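Local coordinates for periplasmic binding protein component of an ABC type zinc uptake transporter (PDB 1PQ4) that binds zinc ions in the periplasm and probably hands them to the membrane part of an ABC-type uptake transporter, at residues M240-Q246 with G262-P268; Q190-I194 with A233-L238; T6-P10 with F62-W66; S199-F203 with L277-A281. One frame throughout, in Å; residues are numbered along the deposited sequence.

Interaction 1 of 4, residues M240-Q246 with G262-P268; sequences MVFGETQ and GVELLDP
F242 and E264 lie side by side and point the same way from two parallel strands, with F242 CD2 3.5 Å from E264 CB. The ring and carboxylate planes are 21° apart, and it is CB of the acid that meets the ring, at CD2 and CE2. On the same face of the sheet, L266 crosses the ring obliquely, its CG 3.7 Å from F242 CD2; with CG of F242 anti to its own carbonyl carbon (chi1 -64°), the ring reaches both neighbours. M240 completes this row. With its CG anti to the backbone N (chi1 -164°), M240 lays that atom over one face of the F242 ring near the rim, and the bend at chi2 brings SD to 3.8 Å from E264 CG.

The opposite face carries V241, V263 and L265, of which V241 and V263 rest on helix 250-259. There, L265 folds its CD2 to 3.9 Å from G243 O, over a residue with no side chain.

Between the strands the backbone bonds alternate in the parallel manner: V241 N to G262 O at 2.8 Å, then E264 N to V241 O, G243 N to E264 O, and L266 N to G243 O at 2.9 Å. Toward the C-terminal ends, E244 CG packs against P268 CD at 3.6 Å, the two side chains crossing at about a right angle; the E244 carboxylate itself is held by H197 N and W200 NE1. H197 is a zinc ligand, so the strand ends open on the metal site. The whole is a beta-alpha-beta unit, strands 240-244 and 262-266 joined through helix 250-259.

Interaction 2 of 4, residues Q190-I194 with A233-L238; sequences QRKFI and AKENNL
A Schellman motif ends helix 223-234, and its turn is what meets the start of strand 192-195. N237, with positive phi, is the C-prime residue: L238 N bonds to A233 O and N237 N to K234 O. From the facing segment the extended side chain of K192 crosses N236 at about a right angle, and NZ gives a hydrogen bond of 2.9 Å to N236 OD1, arriving tilted 32° from the carbonyl plane. The other end of that amide, ND2, is held by T232 O, which fixes how the group is turned. Q190 is bent at chi2 (53°), so that its OE1 accepts K192 N, in the carbonyl plane and on a lone pair, while its CD lies 3.8 Å from L238 CD2. Were Q190 cut back to an alanine, K192 N would probably lose this acceptor and the L238 CD2 methyl its cover on that side. Farther along the strand, I194 turns its CD1 toward A233 CB, though the exact fit of this methyl is doubtful. Polar grip at the turn and apolar packing beside it thus join a strand to the Schellman-capped C-terminal end of a helix in an alpha/beta domain.

Interaction 3 of 4, residues T6-P10 with F62-W66; sequences TVSIP and FEQPW
Among the polar contacts, one hydrogen bond carries the load: S8 OG donates to E63 OE2 at 2.6 Å, using the anti lone pair of that oxygen, the one facing away from OE1. With OG anti to the carbonyl carbon (chi1 -70°), the serine hydroxyl is directed at the glutamate, whose chain bends at chi2 to bring the carboxylate round. Both groups have further partners. S8 OG is also bonded to Y55 OH, while E63 OE2 takes I58 N and OE1 takes G59 N, so the buried carboxylate is gripped at both oxygens; two backbone N-H groups and a hydroxyl would be expected to stabilise its negative charge. Without the carboxylate, as with a leucine here, the amides of I58 and G59 are likely to be left without this acceptor in a buried setting, and S8 OG without one of its mates.

Across the two segments the aromatic rings are met at their edges. S8 OG sits in the plane of the W66 indole, 3.7 Å from CZ3. I9 CG2 meets the F62 ring near its plane, 3.8 Å from CE2.

Inside 62-66, E63 CA lies over one face of the W66 indole, offset toward its rim, and W66 N bonds to E63 O at 2.8 Å. The F62 ring meets W135 edge-to-face, and the F62 side chain comes within about 4 Å (nearest atoms) of that of the zinc ligand H37. The contact thus joins the C-terminal end of strand 3-7, just before helix 10-20, to the loop leading from strand 54-57 to helix 67-73.

Interaction 4 of 4, residues S199-F203 with L277-A281; sequences SWAYF and LKAVA
W200 and V280 approach from opposite directions, and both valine methyls meet the outer end of the six-membered ring of the indole. V280 CG1 lies over one face of the ring system, 4.0 Å above its plane and offset toward the rim, while CG2 comes to 3.8 Å from W200 CH2. L277 arrives differently: its CD2 sits at the edge of the indole, near the ring plane, 4.0 Å from W200 CZ3, as the two side chains slide past each other. The same methyl serves the second aromatic residue, for L277 CD2 is also 4.0 Å from F203 CE1. It is therefore shared between two rings. F203 CG is anti to the backbone N (chi1 173°), which extends the phenyl group from its helix toward the facing one, where CZ lies 4.3 Å from V280 CG1 and the ring edge meets A281 CB. No hydrogen bond crosses between the segments; the contact is apolar throughout.

Behind this first shell, one hydrogen bond, W200 NE1 to E244 OE2, helps fix the indole and ties it to the acid whose other oxygen holds H197 N. On the face opposite V280, S199 OG lies 3.2 Å above the ring plane, toward the rim. W200 also occupies the N-cap position of its helix. The F203 ring has an edge-to-face neighbour in Y207.

Farther out, A281 also touches L181 and I184 of helix 160-185, and F203 touches L185 there. Helices 201-206, 273-288 and 160-185 thus meet one another here, F203 and A281 both touching the long helix.

In the fold
From the N terminus, interaction 3 comes first, closing a loop between strand 3-7 and the segment before helix 67-73; it is complete before the others open. The remaining three follow closely. Interaction 2 opens at 190-194 and interaction 4 at 199-203, and they cross, since 233-238 closes the former before 277-281 closes the latter. Interaction 1 comes after 2 has closed, and opens and closes wholly within the span of interaction 4. A backbone contact from F242 to I194 joins interactions 1 and 2, E244 and W200 join 1 and 4, and F193 packs on W200 between 2 and 4. Interaction 3 touches none of these, yet it and interaction 1 both border the zinc site.

Interaction 1 of 4, residues M240-Q246 with G262-P268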
# COMPACT_ATOMS: atom_id res chain seq x y z
N MET A 240 -12.67 4.41 -17.79
CA MET A 240 -12.84 4.88 -16.44
C MET A 240 -11.58 5.56 -15.99
O MET A 240 -10.49 5.25 -16.49
CB MET A 240 -13.11 3.67 -15.56
CG MET A 240 -13.68 3.98 -14.22
SD MET A 240 -15.45 4.02 -14.40
CE MET A 240 -15.72 2.39 -15.16
N VAL A 241 -11.71 6.50 -15.08
CA VAL A 241 -10.53 7.17 -14.58
C VAL A 241 -10.60 6.97 -13.08
O VAL A 241 -11.67 7.16 -12.48
CB VAL A 241 -10.50 8.68 -14.90
CG1 VAL A 241 -9.25 9.31 -14.32
CG2 VAL A 241 -10.55 8.87 -16.42
N PHE A 242 -9.50 6.53 -12.48
CA PHE A 242 -9.52 6.28 -11.06
C PHE A 242 -8.86 7.40 -10.30
O PHE A 242 -7.93 8.03 -10.79
CB PHE A 242 -8.81 4.98 -10.76
CG PHE A 242 -9.48 3.80 -11.35
CD1 PHE A 242 -8.99 3.22 -12.51
CD2 PHE A 242 -10.62 3.29 -10.75
CE1 PHE A 242 -9.63 2.12 -13.08
CE2 PHE A 242 -11.27 2.16 -11.33
CZ PHE A 242 -10.76 1.59 -12.49
N GLY A 243 -9.38 7.66 -9.12
CA GLY A 243 -8.80 8.68 -8.26
C GLY A 243 -8.60 7.94 -6.95
O GLY A 243 -8.96 6.77 -6.81
N GLU A 244 -8.03 8.60 -5.97
CA GLU A 244 -7.78 7.97 -4.69
C GLU A 244 -8.39 8.86 -3.63
O GLU A 244 -8.39 10.10 -3.77
CB GLU A 244 -6.26 7.82 -4.48
CG GLU A 244 -5.74 6.56 -5.06
CD GLU A 244 -4.83 6.76 -6.25
OE1 GLU A 244 -5.05 7.73 -7.02
OE2 GLU A 244 -3.91 5.90 -6.40
N THR A 245 -8.90 8.25 -2.56
CA THR A 245 -9.54 9.02 -1.48
C THR A 245 -8.66 10.02 -0.81
O THR A 245 -9.14 11.04 -0.34
CB THR A 245 -10.05 8.13 -0.31
OG1 THR A 245 -9.87 6.73 -0.61
CG2 THR A 245 -11.50 8.44 -0.04
N GLN A 246 -7.36 9.72 -0.73
CA GLN A 246 -6.43 10.61 -0.03
C GLN A 246 -5.98 11.81 -0.84
O GLN A 246 -5.27 12.65 -0.33
CB GLN A 246 -5.19 9.82 0.44
CG GLN A 246 -5.52 8.68 1.41
CD GLN A 246 -6.04 7.41 0.71
OE1 GLN A 246 -6.54 6.47 1.36
NE2 GLN A 246 -5.91 7.39 -0.62
N GLY A 262 -16.05 7.25 -16.80
CA GLY A 262 -16.65 7.39 -15.47
C GLY A 262 -15.50 7.60 -14.44
O GLY A 262 -14.33 7.54 -14.83
N VAL A 263 -15.81 7.83 -13.16
CA VAL A 263 -14.80 8.07 -12.11
C VAL A 263 -14.98 7.15 -10.92
O VAL A 263 -16.03 7.14 -10.28
CB VAL A 263 -14.89 9.52 -11.58
CG1 VAL A 263 -14.03 9.69 -10.34
CG2 VAL A 263 -14.42 10.50 -12.66
N GLU A 264 -13.95 6.36 -10.59
CA GLU A 264 -14.05 5.44 -9.43
C GLU A 264 -12.90 5.71 -8.49
O GLU A 264 -11.88 6.25 -8.91
CB GLU A 264 -13.93 3.98 -9.89
CG GLU A 264 -15.14 3.45 -10.61
CD GLU A 264 -16.03 2.61 -9.72
OE1 GLU A 264 -16.20 2.96 -8.52
OE2 GLU A 264 -16.57 1.61 -10.22
N LEU A 265 -13.08 5.34 -7.22
CA LEU A 265 -12.06 5.52 -6.21
C LEU A 265 -11.32 4.23 -5.95
O LEU A 265 -11.92 3.15 -5.94
CB LEU A 265 -12.67 5.95 -4.88
CG LEU A 265 -13.21 7.38 -4.80
CD1 LEU A 265 -13.57 7.72 -3.35
CD2 LEU A 265 -12.15 8.33 -5.32
N LEU A 266 -10.01 4.33 -5.76
CA LEU A 266 -9.24 3.13 -5.38
C LEU A 266 -8.65 3.61 -4.05
O LEU A 266 -8.34 4.81 -3.90
CB LEU A 266 -8.13 2.81 -6.39
CG LEU A 266 -8.57 2.44 -7.79
CD1 LEU A 266 -7.34 2.03 -8.64
CD2 LEU A 266 -9.57 1.29 -7.73
N ASP A 267 -8.57 2.74 -3.06
CA ASP A 267 -8.04 3.17 -1.78
C ASP A 267 -6.76 2.37 -1.49
O ASP A 267 -6.83 1.21 -1.08
CB ASP A 267 -9.03 2.87 -0.67
CG ASP A 267 -8.59 3.45 0.65
OD1 ASP A 267 -7.42 3.93 0.74
OD2 ASP A 267 -9.42 3.42 1.59
N PRO A 268 -5.60 2.96 -1.72
CA PRO A 268 -4.36 2.20 -1.44
C PRO A 268 -4.12 1.97 0.07
O PRO A 268 -3.30 1.12 0.44
CB PRO A 268 -3.27 3.05 -2.08
CG PRO A 268 -3.79 4.46 -1.86
CD PRO A 268 -5.29 4.30 -2.26

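Interaction 2 of 4, residues Q190-I194 with A233-L238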
# COMPACT_ATOMS: atom_id res chain seq x y z
N GLN A 190 -7.46 -4.93 -22.57
CA GLN A 190 -6.94 -3.60 -22.25
C GLN A 190 -6.19 -3.76 -20.93
O GLN A 190 -6.76 -4.11 -19.88
CB GLN A 190 -8.10 -2.58 -22.13
CG GLN A 190 -7.68 -1.16 -21.66
CD GLN A 190 -6.57 -0.55 -22.51
OE1 GLN A 190 -5.39 -0.64 -22.18
NE2 GLN A 190 -6.95 0.07 -23.63
N ARG A 191 -4.90 -3.50 -20.97
CA ARG A 191 -4.09 -3.69 -19.77
C ARG A 191 -3.78 -2.39 -19.05
O ARG A 191 -3.23 -2.37 -17.95
CB ARG A 191 -2.77 -4.33 -20.18
CG ARG A 191 -2.43 -5.52 -19.41
CD ARG A 191 -2.59 -6.73 -20.26
NE ARG A 191 -3.79 -7.48 -19.98
CZ ARG A 191 -4.06 -8.16 -18.86
NH1 ARG A 191 -3.23 -8.21 -17.82
NH2 ARG A 191 -5.16 -8.86 -18.83
N LYS A 192 -4.14 -1.29 -19.67
CA LYS A 192 -3.84 0.03 -19.11
C LYS A 192 -4.93 0.59 -18.21
O LYS A 192 -6.11 0.33 -18.45
CB LYS A 192 -3.63 0.98 -20.29
CG LYS A 192 -2.58 0.49 -21.27
CD LYS A 192 -2.36 1.47 -22.43
CE LYS A 192 -1.34 0.89 -23.42
NZ LYS A 192 -0.89 1.85 -24.45
N PHE A 193 -4.55 1.31 -17.13
CA PHE A 193 -5.56 1.99 -16.27
C PHE A 193 -4.95 3.32 -15.83
O PHE A 193 -3.74 3.44 -15.66
CB PHE A 193 -6.08 1.15 -15.07
CG PHE A 193 -5.04 0.79 -14.04
CD1 PHE A 193 -5.08 1.38 -12.78
CD2 PHE A 193 -4.03 -0.16 -14.31
CE1 PHE A 193 -4.16 1.03 -11.79
CE2 PHE A 193 -3.09 -0.53 -13.31
CZ PHE A 193 -3.16 0.07 -12.06
N ILE A 194 -5.79 4.34 -15.70
CA ILE A 194 -5.30 5.68 -15.31
C ILE A 194 -5.71 5.91 -13.89
O ILE A 194 -6.85 5.69 -13.54
CB ILE A 194 -5.96 6.78 -16.13
CG1 ILE A 194 -5.82 6.48 -17.60
CG2 ILE A 194 -5.33 8.14 -15.81
CD1 ILE A 194 -6.54 7.50 -18.52
N ALA A 233 -5.30 8.91 -23.15
CA ALA A 233 -6.48 8.21 -22.70
C ALA A 233 -7.48 7.99 -23.83
O ALA A 233 -8.17 6.96 -23.87
CB ALA A 233 -7.13 9.00 -21.56
N LYS A 234 -7.56 8.97 -24.73
CA LYS A 234 -8.48 8.85 -25.86
C LYS A 234 -7.93 7.78 -26.80
O LYS A 234 -8.65 6.86 -27.18
CB LYS A 234 -8.61 10.20 -26.59
N GLU A 235 -6.65 7.90 -27.15
CA GLU A 235 -6.00 6.96 -28.06
C GLU A 235 -5.98 5.51 -27.58
O GLU A 235 -5.63 4.62 -28.34
CB GLU A 235 -4.59 7.41 -28.35
N ASN A 236 -6.35 5.29 -26.31
CA ASN A 236 -6.37 3.94 -25.74
C ASN A 236 -7.78 3.53 -25.35
O ASN A 236 -7.99 2.51 -24.70
CB ASN A 236 -5.45 3.87 -24.50
CG ASN A 236 -3.98 3.69 -24.87
OD1 ASN A 236 -3.55 2.60 -25.26
ND2 ASN A 236 -3.21 4.77 -24.76
N ASN A 237 -8.77 4.32 -25.75
CA ASN A 237 -10.16 4.00 -25.43
C ASN A 237 -10.43 3.70 -23.95
O ASN A 237 -11.27 2.85 -23.65
CB ASN A 237 -10.64 2.80 -26.25
CG ASN A 237 -10.66 3.07 -27.73
OD1 ASN A 237 -11.52 3.80 -28.22
ND2 ASN A 237 -9.70 2.50 -28.45
N LEU A 238 -9.77 4.41 -23.03
CA LEU A 238 -10.03 4.12 -21.61
C LEU A 238 -11.47 4.50 -21.18
O LEU A 238 -12.00 5.54 -21.54
CB LEU A 238 -8.97 4.79 -20.74
CG LEU A 238 -7.57 4.28 -21.12
CD1 LEU A 238 -6.52 5.00 -20.31
CD2 LEU A 238 -7.46 2.76 -20.90

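Interaction 3 of 4, residues T6-P10 with F62-W66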
# COMPACT_ATOMS: atom_id res chain seq x y z
N THR A 6 3.32 -0.56 16.92
CA THR A 6 2.81 0.52 16.12
C THR A 6 3.25 0.27 14.70
O THR A 6 4.40 -0.20 14.41
CB THR A 6 3.35 1.89 16.63
OG1 THR A 6 2.83 2.14 17.95
CG2 THR A 6 2.87 3.01 15.74
N VAL A 7 2.34 0.54 13.78
CA VAL A 7 2.71 0.40 12.38
C VAL A 7 2.45 1.74 11.69
O VAL A 7 1.75 2.59 12.22
CB VAL A 7 1.89 -0.70 11.67
CG1 VAL A 7 2.09 -2.05 12.42
CG2 VAL A 7 0.41 -0.29 11.63
N SER A 8 3.02 1.91 10.50
CA SER A 8 2.85 3.16 9.78
C SER A 8 1.48 3.38 9.15
O SER A 8 0.88 4.42 9.34
CB SER A 8 3.91 3.27 8.68
OG SER A 8 5.20 3.47 9.24
N ILE A 9 0.95 2.37 8.46
CA ILE A 9 -0.31 2.59 7.73
C ILE A 9 -1.32 1.51 8.00
O ILE A 9 -0.96 0.40 8.40
CB ILE A 9 -0.04 2.75 6.22
CG1 ILE A 9 0.81 1.56 5.72
CG2 ILE A 9 0.72 4.03 5.95
CD1 ILE A 9 0.81 1.36 4.20
N PRO A 10 -2.63 1.82 7.79
CA PRO A 10 -3.70 0.86 8.04
C PRO A 10 -3.53 -0.56 7.49
O PRO A 10 -3.78 -1.52 8.22
CB PRO A 10 -5.00 1.57 7.49
CG PRO A 10 -4.60 3.10 7.67
CD PRO A 10 -3.14 3.10 7.26
N PHE A 62 10.11 4.94 3.01
CA PHE A 62 8.74 5.45 3.27
C PHE A 62 8.64 6.34 4.52
O PHE A 62 7.96 7.36 4.51
CB PHE A 62 7.79 4.27 3.44
CG PHE A 62 6.36 4.67 3.51
CD1 PHE A 62 5.72 5.16 2.38
CD2 PHE A 62 5.63 4.47 4.66
CE1 PHE A 62 4.33 5.43 2.39
CE2 PHE A 62 4.24 4.74 4.68
CZ PHE A 62 3.60 5.21 3.54
N GLU A 63 9.31 5.94 5.59
CA GLU A 63 9.28 6.63 6.87
C GLU A 63 10.44 7.62 7.10
O GLU A 63 10.54 8.22 8.18
CB GLU A 63 9.32 5.61 8.01
CG GLU A 63 8.03 4.76 8.20
CD GLU A 63 8.04 3.45 7.43
OE1 GLU A 63 9.05 3.14 6.77
OE2 GLU A 63 7.02 2.71 7.51
N GLN A 64 11.31 7.78 6.11
CA GLN A 64 12.50 8.65 6.21
C GLN A 64 12.21 9.98 6.94
O GLN A 64 12.97 10.39 7.81
CB GLN A 64 13.10 8.93 4.80
N PRO A 65 11.12 10.65 6.58
CA PRO A 65 10.74 11.93 7.20
C PRO A 65 10.47 11.93 8.72
O PRO A 65 10.63 12.94 9.38
CB PRO A 65 9.47 12.32 6.44
CG PRO A 65 9.56 11.55 5.17
CD PRO A 65 10.13 10.25 5.57
N TRP A 66 10.05 10.80 9.25
CA TRP A 66 9.70 10.71 10.66
C TRP A 66 10.67 9.87 11.43
O TRP A 66 10.55 9.77 12.66
CB TRP A 66 8.35 10.01 10.87
CG TRP A 66 7.36 10.22 9.81
CD1 TRP A 66 7.03 11.41 9.21
CD2 TRP A 66 6.53 9.22 9.21
NE1 TRP A 66 6.06 11.20 8.26
CE2 TRP A 66 5.73 9.87 8.24
CE3 TRP A 66 6.38 7.83 9.39
CZ2 TRP A 66 4.79 9.19 7.46
CZ3 TRP A 66 5.44 7.15 8.61
CH2 TRP A 66 4.66 7.83 7.66

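Interaction 4 of 4, residues S199-F203 with L277-A281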
# COMPACT_ATOMS: atom_id res chain seq x y z
N SER A 199 0.24 4.53 -6.86
CA SER A 199 0.64 3.65 -5.78
C SER A 199 0.54 2.20 -6.21
O SER A 199 0.73 1.29 -5.40
CB SER A 199 -0.27 3.90 -4.58
OG SER A 199 -1.58 3.95 -5.01
N TRP A 200 0.26 1.96 -7.49
CA TRP A 200 0.00 0.58 -7.92
C TRP A 200 1.06 -0.06 -8.83
O TRP A 200 0.74 -1.02 -9.53
CB TRP A 200 -1.38 0.51 -8.63
CG TRP A 200 -2.50 1.14 -7.83
CD1 TRP A 200 -2.93 2.45 -7.89
CD2 TRP A 200 -3.25 0.52 -6.79
NE1 TRP A 200 -3.89 2.68 -6.92
CE2 TRP A 200 -4.10 1.51 -6.23
CE3 TRP A 200 -3.28 -0.78 -6.26
CZ2 TRP A 200 -4.96 1.24 -5.17
CZ3 TRP A 200 -4.14 -1.05 -5.20
CH2 TRP A 200 -4.97 -0.04 -4.67
N ALA A 201 2.30 0.44 -8.81
CA ALA A 201 3.30 -0.14 -9.72
C ALA A 201 3.61 -1.62 -9.42
O ALA A 201 3.80 -2.41 -10.33
CB ALA A 201 4.61 0.70 -9.65
N TYR A 202 3.67 -2.01 -8.15
CA TYR A 202 3.98 -3.41 -7.86
C TYR A 202 2.80 -4.30 -8.21
O TYR A 202 2.94 -5.37 -8.79
CB TYR A 202 4.34 -3.55 -6.37
CG TYR A 202 5.67 -2.85 -6.09
CD1 TYR A 202 6.90 -3.51 -6.35
CD2 TYR A 202 5.70 -1.56 -5.57
CE1 TYR A 202 8.12 -2.91 -6.09
CE2 TYR A 202 6.94 -0.92 -5.27
CZ TYR A 202 8.14 -1.62 -5.54
OH TYR A 202 9.36 -1.06 -5.17
N PHE A 203 1.61 -3.82 -7.85
CA PHE A 203 0.38 -4.56 -8.15
C PHE A 203 0.32 -4.73 -9.65
O PHE A 203 0.06 -5.82 -10.18
CB PHE A 203 -0.83 -3.70 -7.61
CG PHE A 203 -2.17 -4.25 -7.99
CD1 PHE A 203 -2.77 -5.22 -7.21
CD2 PHE A 203 -2.83 -3.77 -9.12
CE1 PHE A 203 -4.05 -5.74 -7.57
CE2 PHE A 203 -4.09 -4.27 -9.47
CZ PHE A 203 -4.69 -5.25 -8.69
N LEU A 277 -8.28 -5.30 -2.12
CA LEU A 277 -7.53 -5.64 -3.33
C LEU A 277 -8.42 -6.35 -4.36
O LEU A 277 -8.26 -6.16 -5.55
CB LEU A 277 -6.35 -6.54 -3.01
CG LEU A 277 -5.07 -5.81 -2.70
CD1 LEU A 277 -3.92 -6.92 -2.65
CD2 LEU A 277 -4.80 -4.76 -3.78
N LYS A 278 -9.34 -7.19 -3.89
CA LYS A 278 -10.23 -7.86 -4.83
C LYS A 278 -11.17 -6.83 -5.45
O LYS A 278 -11.45 -6.89 -6.64
CB LYS A 278 -11.07 -8.94 -4.14
CG LYS A 278 -10.24 -10.07 -3.62
CD LYS A 278 -11.12 -11.16 -3.03
CE LYS A 278 -10.51 -11.74 -1.76
NZ LYS A 278 -11.15 -13.04 -1.49
N ALA A 279 -11.65 -5.88 -4.66
CA ALA A 279 -12.53 -4.84 -5.23
C ALA A 279 -11.75 -4.04 -6.27
O ALA A 279 -12.30 -3.67 -7.32
CB ALA A 279 -13.07 -3.90 -4.12
N VAL A 280 -10.47 -3.75 -5.98
CA VAL A 280 -9.65 -3.00 -6.93
C VAL A 280 -9.52 -3.71 -8.26
O VAL A 280 -9.68 -3.11 -9.35
CB VAL A 280 -8.20 -2.69 -6.36
CG1 VAL A 280 -7.30 -2.12 -7.46
CG2 VAL A 280 -8.33 -1.65 -5.23
N ALA A 281 -9.25 -5.00 -8.17
CA ALA A 281 -9.09 -5.80 -9.38
C ALA A 281 -10.42 -5.82 -10.19
O ALA A 281 -10.43 -5.68 -11.41
CB ALA A 281 -8.67 -7.25 -8.98